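Local coordinates for protein acetylxylan esterase (Geobacillus stearothermophilus, PDB 5BN1) that removes acetyl groups from the xylose units of xylan and xylo-oligosaccharides, as an octameric serine esterase of the GDSL (SGNH) hydrolase family, at residues Ala39-Val42 and Gly43-Ala47; Gly155-Val158 and Lys159-Glu163; Asn177-Leu180 and Lys181-Pro185. The protein carries 1 engineered substitution. All coordinates share one frame; numbering follows the deposited sequence.

Contact 1. Residues Ala39-Val42 and Gly43-Ala47; sequences AYVV and GLLQA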
loop_
_atom_site.group_PDB
_atom_site.type_symbol
_atom_site.label_atom_id
_atom_site.label_comp_id
_atom_site.label_asym_id
_atom_site.label_seq_id
_atom_site.Cartn_x
_atom_site.Cartn_y
_atom_site.Cartn_z
ATOM N N ALA A 39 -18.730 -18.531 11.493
ATOM C CA ALA A 39 -17.622 -18.790 12.365
ATOM C C ALA A 39 -18.078 -18.967 13.779
ATOM O O ALA A 39 -17.458 -19.768 14.523
ATOM C CB ALA A 39 -16.602 -17.660 12.263
ATOM N N TYR A 40 -19.018 -18.165 14.239
ATOM C CA TYR A 40 -19.501 -18.252 15.589
ATOM C C TYR A 40 -20.170 -19.596 15.896
ATOM O O TYR A 40 -20.020 -20.186 16.956
ATOM C CB TYR A 40 -20.406 -17.102 15.987
ATOM C CG TYR A 40 -19.847 -15.713 15.877
ATOM C CD1 TYR A 40 -18.514 -15.523 15.772
ATOM C CD2 TYR A 40 -20.650 -14.669 15.989
ATOM C CE1 TYR A 40 -17.995 -14.210 15.626
ATOM C CE2 TYR A 40 -20.183 -13.346 15.827
ATOM C CZ TYR A 40 -18.880 -13.155 15.678
ATOM O OH TYR A 40 -18.343 -11.834 15.587
ATOM N N VAL A 41 -20.963 -20.072 14.909
ATOM C CA VAL A 41 -21.544 -21.384 15.030
ATOM C C VAL A 41 -20.462 -22.449 15.199
ATOM O O VAL A 41 -20.575 -23.297 16.098
ATOM C CB VAL A 41 -22.469 -21.644 13.788
ATOM C CG1 VAL A 41 -22.740 -23.146 13.656
ATOM C CG2 VAL A 41 -23.760 -20.811 13.803
ATOM N N VAL A 42 -19.465 -22.427 14.351
ATOM C CA VAL A 42 -18.400 -23.434 14.370
ATOM C C VAL A 42 -17.651 -23.319 15.694
ATOM O O VAL A 42 -17.402 -24.296 16.391
ATOM C CB VAL A 42 -17.511 -23.343 13.202
ATOM C CG1 VAL A 42 -16.319 -24.330 13.321
ATOM C CG2 VAL A 42 -18.339 -23.583 11.935
ATOM N N GLY A 43 -17.387 -22.079 16.101
ATOM C CA GLY A 43 -16.662 -21.961 17.343
ATOM C C GLY A 43 -17.375 -22.346 18.541
ATOM O O GLY A 43 -16.762 -22.910 19.514
ATOM N N LEU A 44 -18.684 -22.027 18.714
ATOM C CA LEU A 44 -19.512 -22.439 19.804
ATOM C C LEU A 44 -19.634 -24.010 19.849
ATOM O O LEU A 44 -19.594 -24.621 20.912
ATOM C CB LEU A 44 -20.887 -21.807 19.767
ATOM C CG LEU A 44 -20.902 -20.321 20.279
ATOM C CD1 LEU A 44 -22.083 -19.588 19.785
ATOM C CD2 LEU A 44 -20.836 -20.394 21.836
ATOM N N LEU A 45 -19.800 -24.578 18.669
ATOM C CA LEU A 45 -19.908 -26.087 18.651
ATOM C C LEU A 45 -18.569 -26.730 19.070
ATOM O O LEU A 45 -18.648 -27.721 19.868
ATOM C CB LEU A 45 -20.367 -26.560 17.243
ATOM C CG LEU A 45 -21.801 -26.372 16.852
ATOM C CD1 LEU A 45 -21.913 -26.602 15.388
ATOM C CD2 LEU A 45 -22.704 -27.245 17.714
ATOM N N GLN A 46 -17.453 -26.177 18.642
ATOM C CA GLN A 46 -16.152 -26.695 19.075
ATOM C C GLN A 46 -15.908 -26.481 20.514
ATOM O O GLN A 46 -15.306 -27.380 21.203
ATOM C CB GLN A 46 -15.061 -26.239 18.246
ATOM C CG GLN A 46 -13.738 -26.904 18.540
ATOM C CD GLN A 46 -12.804 -26.852 17.320
ATOM O OE1 GLN A 46 -12.350 -25.786 16.880
ATOM N NE2 GLN A 46 -12.664 -28.022 16.632
ATOM N N ALA A 47 -16.347 -25.338 21.074
ATOM C CA ALA A 47 -16.139 -25.047 22.471
ATOM C C ALA A 47 -16.974 -25.945 23.378
ATOM O O ALA A 47 -16.482 -26.390 24.459
ATOM C CB ALA A 47 -16.443 -23.589 22.759
#

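Contact 2. Residues Gly155-Val158 and Lys159-Glu163; sequences GRVV and KQIAE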
loop_
_atom_site.group_PDB
_atom_site.type_symbol
_atom_site.label_atom_id
_atom_site.label_comp_id
_atom_site.label_asym_id
_atom_site.label_seq_id
_atom_site.Cartn_x
_atom_site.Cartn_y
_atom_site.Cartn_z
ATOM N N GLY A 155 -39.768 -14.360 3.628
ATOM C CA GLY A 155 -39.618 -15.304 4.711
ATOM C C GLY A 155 -40.771 -16.367 4.744
ATOM O O GLY A 155 -40.463 -17.455 5.134
ATOM N N ARG A 156 -41.969 -15.914 4.459
ATOM C CA ARG A 156 -43.151 -16.869 4.360
ATOM C C ARG A 156 -42.852 -17.894 3.322
ATOM O O ARG A 156 -43.120 -19.126 3.503
ATOM C CB ARG A 156 -44.434 -16.154 4.113
ATOM C CG ARG A 156 -44.934 -15.359 5.209
ATOM C CD ARG A 156 -46.408 -15.014 5.134
ATOM N NE ARG A 156 -46.738 -14.098 4.042
ATOM C CZ ARG A 156 -46.661 -12.808 4.082
ATOM N NH1 ARG A 156 -46.120 -12.142 5.114
ATOM N NH2 ARG A 156 -47.002 -12.085 3.033
ATOM N N VAL A 157 -42.286 -17.532 2.164
ATOM C CA VAL A 157 -41.847 -18.477 1.154
ATOM C C VAL A 157 -40.916 -19.476 1.665
ATOM O O VAL A 157 -40.987 -20.670 1.444
ATOM C CB VAL A 157 -41.351 -17.809 -0.161
ATOM C CG1 VAL A 157 -40.546 -18.774 -1.006
ATOM C CG2 VAL A 157 -42.510 -17.061 -0.882
ATOM N N VAL A 158 -39.842 -19.003 2.351
ATOM C CA VAL A 158 -38.882 -19.904 2.907
ATOM C C VAL A 158 -39.526 -20.989 3.842
ATOM O O VAL A 158 -39.116 -22.155 3.743
ATOM C CB VAL A 158 -37.775 -19.060 3.592
ATOM C CG1 VAL A 158 -36.779 -20.006 4.249
ATOM C CG2 VAL A 158 -37.021 -18.197 2.547
ATOM N N LYS A 159 -40.349 -20.525 4.718
ATOM C CA LYS A 159 -41.037 -21.300 5.802
ATOM C C LYS A 159 -41.867 -22.409 5.074
ATOM O O LYS A 159 -41.722 -23.605 5.400
ATOM C CB LYS A 159 -41.837 -20.467 6.657
ATOM C CG LYS A 159 -42.462 -21.295 7.836
ATOM C CD LYS A 159 -43.012 -20.416 8.898
ATOM C CE LYS A 159 -43.276 -21.259 10.201
ATOM N NZ LYS A 159 -43.844 -20.330 11.160
ATOM N N GLN A 160 -42.516 -21.978 4.023
ATOM C CA GLN A 160 -43.382 -22.971 3.311
ATOM C C GLN A 160 -42.619 -23.940 2.489
ATOM O O GLN A 160 -42.991 -25.189 2.514
ATOM C CB GLN A 160 -44.454 -22.168 2.604
ATOM C CG GLN A 160 -45.457 -21.368 3.452
ATOM C CD GLN A 160 -46.298 -21.844 4.813
ATOM O OE1 GLN A 160 -45.981 -22.842 5.522
ATOM N NE2 GLN A 160 -47.299 -20.957 5.249
ATOM N N ILE A 161 -41.534 -23.573 1.879
ATOM C CA ILE A 161 -40.609 -24.442 1.192
ATOM C C ILE A 161 -40.078 -25.450 2.256
ATOM O O ILE A 161 -39.920 -26.654 1.998
ATOM C CB ILE A 161 -39.537 -23.788 0.354
ATOM C CG1 ILE A 161 -40.143 -22.955 -0.871
ATOM C CG2 ILE A 161 -38.558 -24.791 -0.151
ATOM C CD1 ILE A 161 -39.196 -22.090 -1.552
ATOM N N ALA A 162 -39.640 -24.957 3.395
ATOM C CA ALA A 162 -39.046 -25.857 4.372
ATOM C C ALA A 162 -40.102 -26.917 4.852
ATOM O O ALA A 162 -39.758 -28.059 5.002
ATOM C CB ALA A 162 -38.507 -25.111 5.576
ATOM N N GLU A 163 -41.310 -26.463 5.069
ATOM C CA GLU A 163 -42.461 -27.369 5.544
ATOM C C GLU A 163 -42.695 -28.460 4.523
ATOM O O GLU A 163 -42.655 -29.684 4.837
ATOM C CB GLU A 163 -43.667 -26.539 5.770
ATOM C CG GLU A 163 -43.756 -26.226 7.260
ATOM C CD GLU A 163 -44.644 -25.041 7.618
ATOM O OE1 GLU A 163 -44.448 -24.388 8.688
ATOM O OE2 GLU A 163 -45.564 -24.776 6.820
#

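Contact 3. Residues Asn177-Leu180 and Lys181-Pro185; sequences NEVL and KTLYP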
loop_
_atom_site.group_PDB
_atom_site.type_symbol
_atom_site.label_atom_id
_atom_site.label_comp_id
_atom_site.label_asym_id
_atom_site.label_seq_id
_atom_site.Cartn_x
_atom_site.Cartn_y
_atom_site.Cartn_z
ATOM N N ASN A 177 -36.577 -9.811 15.842
ATOM C CA ASN A 177 -37.701 -9.121 16.366
ATOM C C ASN A 177 -37.700 -9.110 17.909
ATOM O O ASN A 177 -38.117 -8.080 18.477
ATOM C CB ASN A 177 -38.988 -9.806 15.899
ATOM C CG ASN A 177 -39.286 -9.591 14.419
ATOM O OD1 ASN A 177 -38.677 -8.758 13.790
ATOM N ND2 ASN A 177 -40.209 -10.402 13.879
ATOM N N GLU A 178 -37.261 -10.214 18.494
ATOM C CA GLU A 178 -37.222 -10.251 20.012
ATOM C C GLU A 178 -36.275 -9.178 20.554
ATOM O O GLU A 178 -36.628 -8.409 21.445
ATOM C CB GLU A 178 -36.820 -11.597 20.404
ATOM C CG GLU A 178 -36.648 -11.716 21.946
ATOM C CD GLU A 178 -37.949 -11.566 22.767
ATOM O OE1 GLU A 178 -39.142 -11.724 22.255
ATOM O OE2 GLU A 178 -37.696 -11.257 23.994
ATOM N N VAL A 179 -35.139 -9.029 19.902
ATOM C CA VAL A 179 -34.180 -8.003 20.392
ATOM C C VAL A 179 -34.666 -6.569 20.125
ATOM O O VAL A 179 -34.351 -5.619 20.822
ATOM C CB VAL A 179 -32.789 -8.298 19.810
ATOM C CG1 VAL A 179 -31.782 -7.240 20.213
ATOM C CG2 VAL A 179 -32.308 -9.679 20.279
ATOM N N LEU A 180 -35.355 -6.413 18.989
ATOM C CA LEU A 180 -35.924 -5.132 18.588
ATOM C C LEU A 180 -37.039 -4.640 19.505
ATOM O O LEU A 180 -37.400 -3.447 19.468
ATOM C CB LEU A 180 -36.360 -5.224 17.131
ATOM C CG LEU A 180 -35.239 -5.355 16.110
ATOM C CD1 LEU A 180 -35.812 -5.766 14.755
ATOM C CD2 LEU A 180 -34.491 -4.028 15.963
ATOM N N LYS A 181 -37.489 -5.514 20.438
ATOM C CA LYS A 181 -38.338 -4.990 21.508
ATOM C C LYS A 181 -37.595 -4.051 22.417
ATOM O O LYS A 181 -38.250 -3.216 23.097
ATOM C CB LYS A 181 -38.926 -6.121 22.318
ATOM C CG LYS A 181 -39.873 -6.960 21.457
ATOM C CD LYS A 181 -40.529 -8.064 22.310
ATOM C CE LYS A 181 -41.280 -9.067 21.484
ATOM N NZ LYS A 181 -41.480 -10.318 22.281
ATOM N N THR A 182 -36.263 -4.143 22.460
ATOM C CA THR A 182 -35.409 -3.402 23.321
ATOM C C THR A 182 -34.587 -2.346 22.577
ATOM O O THR A 182 -34.502 -1.222 23.009
ATOM C CB THR A 182 -34.496 -4.323 24.070
ATOM O OG1 THR A 182 -35.273 -5.225 24.884
ATOM C CG2 THR A 182 -33.483 -3.614 24.989
ATOM N N LEU A 183 -33.969 -2.725 21.475
ATOM C CA LEU A 183 -33.000 -1.926 20.800
ATOM C C LEU A 183 -33.578 -1.358 19.479
ATOM O O LEU A 183 -34.334 -2.026 18.794
ATOM C CB LEU A 183 -31.764 -2.685 20.376
ATOM C CG LEU A 183 -30.938 -3.370 21.505
ATOM C CD1 LEU A 183 -29.752 -4.170 20.897
ATOM C CD2 LEU A 183 -30.491 -2.302 22.438
ATOM N N TYR A 184 -33.242 -0.101 19.219
ATOM C CA TYR A 184 -33.511 0.518 17.921
ATOM C C TYR A 184 -32.577 -0.157 16.928
ATOM O O TYR A 184 -31.438 -0.520 17.191
ATOM C CB TYR A 184 -33.190 2.031 18.010
ATOM C CG TYR A 184 -33.599 2.782 16.761
ATOM C CD1 TYR A 184 -34.906 3.147 16.472
ATOM C CD2 TYR A 184 -32.618 3.125 15.840
ATOM C CE1 TYR A 184 -35.231 3.786 15.283
ATOM C CE2 TYR A 184 -32.944 3.780 14.684
ATOM C CZ TYR A 184 -34.236 4.138 14.385
ATOM O OH TYR A 184 -34.473 4.777 13.200
ATOM N N PRO A 185 -33.018 -0.254 15.635
ATOM C CA PRO A 185 -32.154 -0.997 14.699
ATOM C C PRO A 185 -30.674 -0.537 14.569
ATOM O O PRO A 185 -29.808 -1.371 14.410
ATOM C CB PRO A 185 -32.956 -0.805 13.409
ATOM C CG PRO A 185 -34.380 -0.791 13.779
ATOM C CD PRO A 185 -34.340 0.072 15.039
HETATM O O HOH W 1 -35.758 -7.700 23.918
HETATM O O HOH W 2 -36.634 -1.450 17.631
#

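Contact 1. Residues Ala39-Val42 and Gly43-Ala47
V41 and L45, one helical turn apart on helix 37-48, lie side by side and point the same way, meeting through V41 CG1 and L45 CD1 at 4.0 Å. The valine brings this methyl forward by setting CG1 opposite its own backbone N (chi1 162°), which places it beside the carbonyl carbon and hence on the side of the next turn. This i to i+4 pair is the one side-chain to side-chain contact between 39-42 and 43-47.

The leucines also pack on the backbone. L45 CG comes within 3.4 Å of V41 O, and L44 CG lies equally near Y40 O, so each leucine lays the base of its branched end against the carbonyl oxygen four residues earlier, the same oxygen that its own amide uses. Q46 follows this pattern only with its CB, at V42 O.

Backbone hydrogen bonding is that of a regular alpha-helix. G43 N donates to A39 O at 2.8 Å, L44 N to Y40 O at 2.9 Å with a nearly straight N-H...O angle of 170°, and L45 N to V41 O at 3.0 Å. The fourth bond, from Q46 N to V42 O, is 2.9 Å long and keeps the turn continuous across the glycine. G43, although it has no side chain, keeps helical backbone angles and is buried.

The helix is wedged between its own subunit and the next. Y40 rests on V197, H200 and M201 of helix 197-211 and L45 on L208 of that helix, while V42 packs on F30 and L33 and L45 also touches I54, just ahead of strand 55-58. Across the subunit boundary the Y40 ring meets Y40 of the second subunit, with the ring planes at about 60°, and L44 packs on M201 of that subunit's helix 197-211.

Contact 2. Residues Gly155-Val158 and Lys159-Glu163
The apolar contact along this part of helix 146-165 is made by V157 and I161, which run side by side in the same direction with V157 CG1 3.6 Å from I161 CD1. I161 has CG1 beside its backbone N (chi1 -63°), which carries the delta methyl back toward the preceding turn and rests I161 CG1 3.4 Å from V157 O.

Four successive i to i+4 backbone bonds carry the helix through the contact: K159 N to G155 O at 3.1 Å, Q160 N to R156 O at 3.0 Å, I161 N to V157 O at 3.0 Å and A162 N to V158 O at 2.9 Å. A162 CB also packs against V158 O.

Polar and apolar residues divide between two faces of the helix, with R156, K159 and Q160 exposed and V158, I161 and A162 buried. V158 and A162 both rest on L133 of strand 130-134 and F169 of strand 168-170, and I161 joins them on L133. On another flank, V157 and V158 pack against helix 110-124, beside the beta-alpha-beta unit formed by strand 130-134, helix 146-165 and strand 168-170.

Contact 3. Residues Asn177-Leu180 and Lys181-Pro185
This contact is the C-terminal end of helix 172-180 and the turn leading into the loop toward helix 197-211, a local structure held by backbone bonds, one ion pair and two apolar contacts. V179 O accepts two donors: L183 N lies in the carbonyl plane at 3.0 Å, whereas T182 N, at 2.9 Å, stands 50° out of that plane. K181 N, which like T182 N bonds three residues back, meets E178 O at 3.2 Å from above its plane and bonds weakly to N177 O; L183 N still reaches four back, so V179 O serves both spacings.

E178 folds back at chi2 (67°) to present OE1 to the extended chain of K181, whose NZ reaches it at 2.7 Å on the syn side, tilted 31° from the carboxylate plane. V179 CG1 and L183 CD1 lie side by side at 3.7 Å, and both residues also pack on L188. L180 CD2 meets P185 CG at 3.9 Å, the side chains crossing at about a right angle. P185 also packs on R192, its side chain about 9 Å from that of D191, the probable charge-relay aspartate. Y184 turns to the third subunit, where its OH bonds D145 and Y138 of that chain.

Two waters supplement these bonds: one donates to E178 O, which also accepts K181 N, and is hydrogen-bonded to T182 OG1; the other donates to L180 O and L183 O, which lie close but cannot bond each other. The ammonium of K181 probably compensates the E178 carboxylate, which would otherwise sit unfavourably near the helix's carbonyl end.

Overall arrangement
All three contacts are local, but they belong to different elements, with nearest atoms at least about 10 Å apart. Contact 1 is mostly buried, between its own chain and the second subunit; contact 2 lies across the chain's centre from it, with one face on the sheet, the other exposed, and no other chain touching it. Both consist of regular helical bonding with a valine set against a larger aliphatic residue. Contact 3 repeats that valine pairing but ends its helix, adding waters and a salt bridge at its exposed side. Contacts 1 and 3 both help build the octamer: V179 and L183 pack on A47 and Q46 of the second subunit, the residues that close contact 1 there.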